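Local coordinates for protein UTP-glucose-1-phosphate uridylyltransferase 2 (Trypanosoma brucei, PDB 3GUE) that probably catalyses the reversible transfer of a uridylyl group from UTP to glucose 1-phosphate, giving UDP-glucose and diphosphate, at residues Leu243-Arg248 with Asn305-Leu310. Sequence-based numbering, arbitrary orientation.
Sequences LMEVCR and NIWINL
Leu243 and Trp307 form an antiparallel hydrogen-bonded pair: Leu243 N donates to Trp307 O at 3.0 Å, and Trp307 N returns a bond to Leu243 O at 2.9 Å. A third backbone bond, Glu245 N to Asn305 O (3.0 Å), extends the pairing; the N-to-C directions of the two short strand segments are 169° apart, close to exactly antiparallel. The closest apolar contact is on the face of the non-hydrogen-bonded pair Met244 and Ile306. Ile306 sets CG1 anti to the carbonyl carbon, and its chi2 of -62° brings CD1 over to Met244 CG at 3.6 Å, the chains side by side. On the other face the nearest carbons, Leu243 CB and Trp307 CB, stand 4.2 Å apart and a water is included, though all touching residues are buried. Here Asn305 ND2 donates in its own amide plane to Glu245 OE1 at 2.9 Å, meeting the carboxylate from above its plane, the two planes 76° apart. Glu245 OE2 takes a bond from the water, which accepts from Trp307 NE1 (2.8 Å). A salt bridge from OE2 to Arg371 probably steadies the negative charge. Met244 also touches Asn302, a UDP-glucose-binding residue, placing the pair beside the UDP-glucose pocket of the GT-A-like domain. In the mixed sheet, strand 300-309 lies between 214-219 and 242-248, strand 362-366 flanks the latter, and helix 229-237 packs against Leu243, Glu245 and Trp307.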
loop_
_atom_site.group_PDB
_atom_site.type_symbol
_atom_site.label_atom_id
_atom_site.label_comp_id
_atom_site.label_asym_id
_atom_site.label_seq_id
_atom_site.Cartn_x
_atom_site.Cartn_y
_atom_site.Cartn_z
ATOM N N LEU A 243 3.713 -12.679 10.259
ATOM C CA LEU A 243 2.759 -13.337 9.416
ATOM C C LEU A 243 2.284 -12.365 8.333
ATOM O O LEU A 243 1.795 -11.287 8.639
ATOM C CB LEU A 243 1.587 -13.868 10.234
ATOM C CG LEU A 243 0.598 -14.834 9.555
ATOM C CD1 LEU A 243 -0.020 -15.747 10.585
ATOM C CD2 LEU A 243 -0.514 -14.135 8.724
ATOM N N MET A 244 2.434 -12.763 7.073
ATOM C CA MET A 244 1.903 -12.014 5.919
ATOM C C MET A 244 0.619 -12.634 5.354
ATOM O O MET A 244 0.609 -13.815 5.022
ATOM C CB MET A 244 2.954 -12.023 4.798
ATOM C CG MET A 244 2.444 -11.420 3.490
ATOM S SD MET A 244 3.606 -11.567 2.133
ATOM C CE MET A 244 4.928 -10.480 2.679
ATOM N N GLU A 245 -0.457 -11.852 5.216
ATOM C CA GLU A 245 -1.643 -12.337 4.522
ATOM C C GLU A 245 -1.419 -12.141 3.020
ATOM O O GLU A 245 -0.955 -11.082 2.621
ATOM C CB GLU A 245 -2.925 -11.596 4.977
ATOM C CG GLU A 245 -3.224 -11.574 6.477
ATOM C CD GLU A 245 -4.644 -11.084 6.741
ATOM O OE1 GLU A 245 -5.247 -10.498 5.804
ATOM O OE2 GLU A 245 -5.170 -11.316 7.858
ATOM N N VAL A 246 -1.660 -13.184 2.222
ATOM C CA VAL A 246 -1.647 -13.102 0.749
ATOM C C VAL A 246 -2.998 -13.534 0.166
ATOM O O VAL A 246 -3.757 -14.263 0.813
ATOM C CB VAL A 246 -0.530 -13.975 0.108
ATOM C CG1 VAL A 246 0.861 -13.518 0.536
ATOM C CG2 VAL A 246 -0.740 -15.480 0.416
ATOM N N CYS A 247 -3.283 -13.101 -1.069
ATOM C CA CYS A 247 -4.440 -13.585 -1.807
ATOM C C CYS A 247 -3.994 -14.340 -3.062
ATOM O O CYS A 247 -2.926 -14.056 -3.643
ATOM C CB CYS A 247 -5.353 -12.404 -2.199
ATOM S SG CYS A 247 -6.206 -11.550 -0.812
ATOM N N ARG A 248 -4.810 -15.301 -3.482
ATOM C CA ARG A 248 -4.746 -15.816 -4.838
ATOM C C ARG A 248 -4.842 -14.597 -5.771
ATOM O O ARG A 248 -5.851 -13.871 -5.801
ATOM C CB ARG A 248 -5.866 -16.856 -5.084
ATOM C CG ARG A 248 -6.135 -17.235 -6.551
ATOM C CD ARG A 248 -5.035 -18.108 -7.125
ATOM N NE ARG A 248 -5.307 -18.546 -8.500
ATOM C CZ ARG A 248 -4.496 -19.325 -9.216
ATOM N NH1 ARG A 248 -3.363 -19.770 -8.688
ATOM N NH2 ARG A 248 -4.818 -19.667 -10.469
ATOM N N ASN A 305 -1.425 -6.692 4.562
ATOM C CA ASN A 305 -1.978 -6.991 5.882
ATOM C C ASN A 305 -0.907 -7.858 6.569
ATOM O O ASN A 305 -0.809 -9.074 6.288
ATOM C CB ASN A 305 -3.284 -7.820 5.794
ATOM C CG ASN A 305 -4.434 -7.116 5.017
ATOM O OD1 ASN A 305 -4.449 -5.903 4.806
ATOM N ND2 ASN A 305 -5.409 -7.912 4.606
ATOM N N ILE A 306 -0.125 -7.248 7.455
ATOM C CA ILE A 306 0.994 -7.938 8.128
ATOM C C ILE A 306 0.895 -7.857 9.653
ATOM O O ILE A 306 0.757 -6.779 10.211
ATOM C CB ILE A 306 2.383 -7.334 7.735
ATOM C CG1 ILE A 306 2.549 -7.150 6.216
ATOM C CG2 ILE A 306 3.508 -8.129 8.346
ATOM C CD1 ILE A 306 2.491 -8.426 5.444
ATOM N N TRP A 307 1.029 -9.013 10.299
ATOM C CA TRP A 307 1.131 -9.133 11.761
ATOM C C TRP A 307 2.580 -9.243 12.196
ATOM O O TRP A 307 3.333 -10.117 11.729
ATOM C CB TRP A 307 0.431 -10.382 12.250
ATOM C CG TRP A 307 -1.083 -10.321 12.296
ATOM C CD1 TRP A 307 -1.952 -10.667 11.304
ATOM C CD2 TRP A 307 -1.888 -9.925 13.415
ATOM N NE1 TRP A 307 -3.240 -10.498 11.725
ATOM C CE2 TRP A 307 -3.237 -10.035 13.016
ATOM C CE3 TRP A 307 -1.598 -9.460 14.704
ATOM C CZ2 TRP A 307 -4.306 -9.694 13.858
ATOM C CZ3 TRP A 307 -2.671 -9.130 15.559
ATOM C CH2 TRP A 307 -4.009 -9.261 15.124
ATOM N N ILE A 308 2.946 -8.409 13.154
ATOM C CA ILE A 308 4.259 -8.537 13.747
ATOM C C ILE A 308 4.173 -8.758 15.260
ATOM O O ILE A 308 3.263 -8.263 15.937
ATOM C CB ILE A 308 5.214 -7.362 13.349
ATOM C CG1 ILE A 308 4.681 -6.019 13.839
ATOM C CG2 ILE A 308 5.507 -7.347 11.772
ATOM C CD1 ILE A 308 5.728 -4.861 13.717
ATOM N N ASN A 309 5.089 -9.574 15.751
ATOM C CA ASN A 309 5.338 -9.703 17.171
ATOM C C ASN A 309 6.357 -8.618 17.542
ATOM O O ASN A 309 7.480 -8.556 16.989
ATOM C CB ASN A 309 5.838 -11.122 17.527
ATOM C CG ASN A 309 6.097 -11.307 19.040
ATOM O OD1 ASN A 309 6.906 -10.616 19.619
ATOM N ND2 ASN A 309 5.383 -12.217 19.661
ATOM N N LEU A 310 5.939 -7.765 18.472
ATOM C CA LEU A 310 6.647 -6.550 18.816
ATOM C C LEU A 310 7.929 -6.824 19.628
ATOM O O LEU A 310 8.932 -6.153 19.436
ATOM C CB LEU A 310 5.692 -5.598 19.547
ATOM C CG LEU A 310 4.516 -5.046 18.733
ATOM C CD1 LEU A 310 3.653 -4.168 19.623
ATOM C CD2 LEU A 310 5.046 -4.247 17.535
HETATM O O HOH W 1 -5.679 -10.645 10.290
#